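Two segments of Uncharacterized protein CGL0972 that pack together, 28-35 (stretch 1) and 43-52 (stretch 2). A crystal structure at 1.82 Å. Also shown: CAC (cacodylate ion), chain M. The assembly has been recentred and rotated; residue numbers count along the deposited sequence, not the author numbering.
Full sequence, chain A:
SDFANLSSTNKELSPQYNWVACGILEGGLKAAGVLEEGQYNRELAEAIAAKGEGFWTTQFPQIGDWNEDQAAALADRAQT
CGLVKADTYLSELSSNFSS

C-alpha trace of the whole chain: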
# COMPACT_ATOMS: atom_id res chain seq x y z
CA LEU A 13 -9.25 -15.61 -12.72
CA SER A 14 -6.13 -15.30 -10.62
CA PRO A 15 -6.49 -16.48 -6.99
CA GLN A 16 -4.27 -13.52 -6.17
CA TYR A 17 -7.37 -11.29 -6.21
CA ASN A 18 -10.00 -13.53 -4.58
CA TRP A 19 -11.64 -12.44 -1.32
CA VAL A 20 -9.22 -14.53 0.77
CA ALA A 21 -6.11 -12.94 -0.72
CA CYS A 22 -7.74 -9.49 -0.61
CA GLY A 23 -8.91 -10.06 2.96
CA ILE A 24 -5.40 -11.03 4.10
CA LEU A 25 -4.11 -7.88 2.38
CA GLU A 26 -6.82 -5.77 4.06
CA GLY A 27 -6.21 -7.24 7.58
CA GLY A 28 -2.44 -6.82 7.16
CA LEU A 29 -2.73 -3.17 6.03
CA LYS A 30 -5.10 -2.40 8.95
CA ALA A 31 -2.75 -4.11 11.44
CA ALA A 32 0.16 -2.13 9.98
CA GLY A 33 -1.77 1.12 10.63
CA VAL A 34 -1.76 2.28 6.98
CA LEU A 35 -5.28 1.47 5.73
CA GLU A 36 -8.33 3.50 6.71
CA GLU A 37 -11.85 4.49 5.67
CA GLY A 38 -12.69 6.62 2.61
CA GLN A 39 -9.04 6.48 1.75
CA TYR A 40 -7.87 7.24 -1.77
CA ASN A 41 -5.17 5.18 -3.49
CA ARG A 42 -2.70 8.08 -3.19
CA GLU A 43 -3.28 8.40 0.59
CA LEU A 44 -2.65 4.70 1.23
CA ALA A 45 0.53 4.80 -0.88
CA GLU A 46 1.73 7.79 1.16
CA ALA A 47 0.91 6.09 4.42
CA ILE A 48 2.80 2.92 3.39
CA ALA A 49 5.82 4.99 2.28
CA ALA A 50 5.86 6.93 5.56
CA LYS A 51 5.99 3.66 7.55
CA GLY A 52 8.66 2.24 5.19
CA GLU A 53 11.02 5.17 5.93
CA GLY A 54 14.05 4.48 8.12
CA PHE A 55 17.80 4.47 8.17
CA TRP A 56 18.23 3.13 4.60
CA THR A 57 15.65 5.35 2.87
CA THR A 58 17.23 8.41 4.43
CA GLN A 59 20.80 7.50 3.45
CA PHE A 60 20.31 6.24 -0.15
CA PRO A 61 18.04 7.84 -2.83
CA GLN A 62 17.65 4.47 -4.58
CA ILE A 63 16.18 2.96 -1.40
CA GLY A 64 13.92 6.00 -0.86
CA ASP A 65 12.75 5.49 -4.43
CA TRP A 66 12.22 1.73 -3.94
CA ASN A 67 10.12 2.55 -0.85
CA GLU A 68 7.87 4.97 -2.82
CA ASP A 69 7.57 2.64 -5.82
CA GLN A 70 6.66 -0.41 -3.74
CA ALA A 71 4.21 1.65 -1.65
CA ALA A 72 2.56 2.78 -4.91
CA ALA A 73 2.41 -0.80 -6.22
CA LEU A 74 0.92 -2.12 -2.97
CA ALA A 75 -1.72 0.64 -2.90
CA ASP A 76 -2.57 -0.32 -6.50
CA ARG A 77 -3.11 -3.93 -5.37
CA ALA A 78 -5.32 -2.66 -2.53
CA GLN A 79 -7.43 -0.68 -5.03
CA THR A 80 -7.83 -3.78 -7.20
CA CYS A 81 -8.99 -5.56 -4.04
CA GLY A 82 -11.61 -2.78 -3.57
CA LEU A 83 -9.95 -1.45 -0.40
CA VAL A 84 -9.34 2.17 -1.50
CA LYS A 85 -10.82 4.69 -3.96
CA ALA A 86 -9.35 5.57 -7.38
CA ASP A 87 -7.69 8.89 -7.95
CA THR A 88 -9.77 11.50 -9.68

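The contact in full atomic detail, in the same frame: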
# COMPACT_ATOMS: atom_id res chain seq x y z
N GLY A 28 -3.86 -7.17 6.96
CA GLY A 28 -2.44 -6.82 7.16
C GLY A 28 -2.20 -5.30 7.09
O GLY A 28 -1.43 -4.77 7.90
N LEU A 29 -2.87 -4.62 6.16
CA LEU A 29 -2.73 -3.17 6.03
C LEU A 29 -3.38 -2.44 7.22
O LEU A 29 -2.87 -1.41 7.66
CB LEU A 29 -3.30 -2.65 4.71
CG LEU A 29 -2.60 -3.18 3.43
CD1 LEU A 29 -3.36 -2.68 2.22
CD2 LEU A 29 -1.14 -2.75 3.35
N LYS A 30 -4.51 -2.96 7.73
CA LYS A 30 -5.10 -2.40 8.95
C LYS A 30 -4.16 -2.60 10.13
O LYS A 30 -3.93 -1.67 10.91
CB LYS A 30 -6.45 -3.01 9.26
CG LYS A 30 -7.56 -2.62 8.25
CD LYS A 30 -8.85 -3.31 8.58
CE LYS A 30 -10.01 -2.73 7.79
NZ LYS A 30 -11.35 -3.29 8.22
N ALA A 31 -3.64 -3.82 10.29
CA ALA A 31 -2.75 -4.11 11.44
C ALA A 31 -1.46 -3.30 11.40
O ALA A 31 -0.87 -3.01 12.45
CB ALA A 31 -2.45 -5.60 11.49
N ALA A 32 -1.03 -2.94 10.19
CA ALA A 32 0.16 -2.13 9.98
C ALA A 32 -0.11 -0.63 10.18
O ALA A 32 0.84 0.18 10.17
CB ALA A 32 0.73 -2.38 8.58
N GLY A 33 -1.38 -0.27 10.36
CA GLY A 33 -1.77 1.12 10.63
C GLY A 33 -1.74 2.04 9.42
O GLY A 33 -1.61 3.26 9.59
N VAL A 34 -1.84 1.48 8.21
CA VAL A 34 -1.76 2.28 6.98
C VAL A 34 -3.09 2.40 6.23
O VAL A 34 -3.33 3.39 5.51
CB VAL A 34 -0.65 1.80 5.99
CG1 VAL A 34 0.75 1.96 6.60
CG2 VAL A 34 -0.88 0.33 5.54
N LEU A 35 -3.98 1.43 6.41
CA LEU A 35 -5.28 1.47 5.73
C LEU A 35 -6.36 2.03 6.62
O LEU A 35 -6.48 1.60 7.79
CB LEU A 35 -5.68 0.06 5.26
CG LEU A 35 -7.01 -0.12 4.53
CD1 LEU A 35 -7.03 0.61 3.20
CD2 LEU A 35 -7.21 -1.61 4.31
N GLU A 43 -3.42 8.28 -0.87
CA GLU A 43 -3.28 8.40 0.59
C GLU A 43 -2.72 7.12 1.21
O GLU A 43 -1.84 7.17 2.08
CB GLU A 43 -4.62 8.70 1.24
CG GLU A 43 -5.20 10.06 0.84
CD GLU A 43 -6.57 10.35 1.45
OE1 GLU A 43 -7.38 9.40 1.65
OE2 GLU A 43 -6.84 11.54 1.71
N LEU A 44 -3.23 5.98 0.77
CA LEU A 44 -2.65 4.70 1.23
C LEU A 44 -1.17 4.58 0.84
O LEU A 44 -0.35 4.14 1.65
CB LEU A 44 -3.47 3.50 0.70
CG LEU A 44 -2.89 2.10 0.99
CD1 LEU A 44 -2.71 1.86 2.48
CD2 LEU A 44 -3.79 1.00 0.39
N ALA A 45 -0.85 4.90 -0.41
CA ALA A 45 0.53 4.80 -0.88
C ALA A 45 1.43 5.67 0.00
O ALA A 45 2.52 5.25 0.39
CB ALA A 45 0.65 5.22 -2.33
N GLU A 46 0.96 6.87 0.32
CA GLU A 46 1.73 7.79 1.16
C GLU A 46 1.90 7.27 2.56
O GLU A 46 2.97 7.42 3.16
CB GLU A 46 1.06 9.16 1.21
CG GLU A 46 1.14 9.86 -0.10
CD GLU A 46 0.68 11.29 -0.03
OE1 GLU A 46 -0.18 11.63 0.83
OE2 GLU A 46 1.17 12.08 -0.86
N ALA A 47 0.85 6.66 3.09
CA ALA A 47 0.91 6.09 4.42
C ALA A 47 1.87 4.91 4.48
O ALA A 47 2.64 4.78 5.46
CB ALA A 47 -0.49 5.70 4.91
N ILE A 48 1.85 4.04 3.46
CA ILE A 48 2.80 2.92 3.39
C ILE A 48 4.25 3.45 3.32
O ILE A 48 5.13 3.03 4.09
CB ILE A 48 2.50 2.00 2.19
CG1 ILE A 48 1.14 1.30 2.38
CG2 ILE A 48 3.65 0.94 2.02
CD1 ILE A 48 0.63 0.59 1.10
N ALA A 49 4.48 4.41 2.43
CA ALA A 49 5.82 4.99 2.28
C ALA A 49 6.34 5.59 3.59
O ALA A 49 7.51 5.43 3.95
CB ALA A 49 5.81 6.09 1.16
N ALA A 50 5.47 6.30 4.31
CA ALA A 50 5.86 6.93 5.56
C ALA A 50 6.34 5.86 6.56
O ALA A 50 7.37 6.04 7.23
CB ALA A 50 4.73 7.71 6.13
N LYS A 51 5.62 4.74 6.62
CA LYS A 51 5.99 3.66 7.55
C LYS A 51 7.20 2.85 7.05
O LYS A 51 7.87 2.17 7.85
CB LYS A 51 4.81 2.72 7.80
CG LYS A 51 3.60 3.36 8.47
CD LYS A 51 3.90 3.81 9.87
CE LYS A 51 2.63 4.32 10.58
NZ LYS A 51 1.84 3.20 11.14
N GLY A 52 7.48 2.92 5.75
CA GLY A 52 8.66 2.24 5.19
C GLY A 52 9.95 3.04 5.35
O GLY A 52 11.05 2.51 5.15
AS CAC M . -13.54 -0.91 6.49
O1 CAC M . -12.84 -0.04 5.17
O2 CAC M . -13.15 -2.60 6.33
C1 CAC M . -12.82 -0.23 8.18
C2 CAC M . -15.50 -0.73 6.55

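The most unusual feature of this contact is that a helix end lies at its centre: the chain leaves its helix at Gly-33 through a Schellman motif, and the next residue, Val-34, is the centre of the packing against the second helix. Gly-33 has phi/psi of 75/23°, a positive phi that glycine adopts readily. The last turn is closed by two backbone hydrogen bonds, Val-34 N to Leu-29 O (3.1 Å) and Gly-33 N to Lys-30 O (3.0 Å), while Leu-35 N also reaches Leu-29 O at 3.3 Å, so that Leu-29 O accepts from two successive amides. A CB on Gly-33 would point sideways and lie a tight 3.1 Å from Lys-51 NZ, so the absence of a side chain leaves room for the lysine ammonium as well as easing the turn.

Val-34 points its CA-to-CB bond toward the 43-52 helix and has 93 Å² covered by it, the largest share of any residue here. Its CA lies 5.3 Å from the CA of Ala-47, an approach compatible with the small alanine side chain: Val-34 CB and Ala-47 CB are 4.0 Å apart, and Val-34 CG1 comes to 3.6 Å from Ala-47 O. That oxygen is already engaged within its helix, accepting from Lys-51 N at 3.2 Å, so the valine methyl packs against a backbone carbonyl whose polarity is partly met. Val-34 CG2 lies 3.9 Å from Leu-44 CD1 and 3.9 Å from Ile-48 CG1, residues one turn apart on the helix, whereas CG1 lies 3.7 Å from Lys-51 CG. The valine thus touches Leu-44, Ala-47, Ile-48 and Lys-51, positions spaced three and four residues apart that form one face of the helix.

Leu-44 starts sideways from CA to CB, but its end comes nearer, with chi1 t and chi2 p. Its CD1 lies 3.5 Å from Val-34 O, and its CD2 is 4.1 Å from Leu-29 CD1 and 4.3 Å from Leu-35 CD1. Leu-29, still within its helix and buried, extends the apolar patch with a looser contact, its CD2 lying 4.4 Å from Ile-48 CD1. These contacts are van der Waals in character, and they make up most of an interface that buries 345 Å² in all.

The polar part is slight. Lys-51 NZ donates a weak hydrogen bond to Ala-32 O at 3.3 Å, and lies 3.8 Å from Gly-33 O, which is proximity rather than a bond. The lysine bends to get there, with chi1 and chi2 both m and chi4 at 82°, so the inner part of its chain, at CG, packs on Val-34 CG1, and its ammonium ends over the carbonyls of the helix terminus, where backbone oxygens lack the amide partners of a continuing helix. Lys-30, by contrast, extends clear of the contact; its NZ donates to O2 of the cacodylate ion at 2.7 Å, probably a guest from the crystallisation liquor.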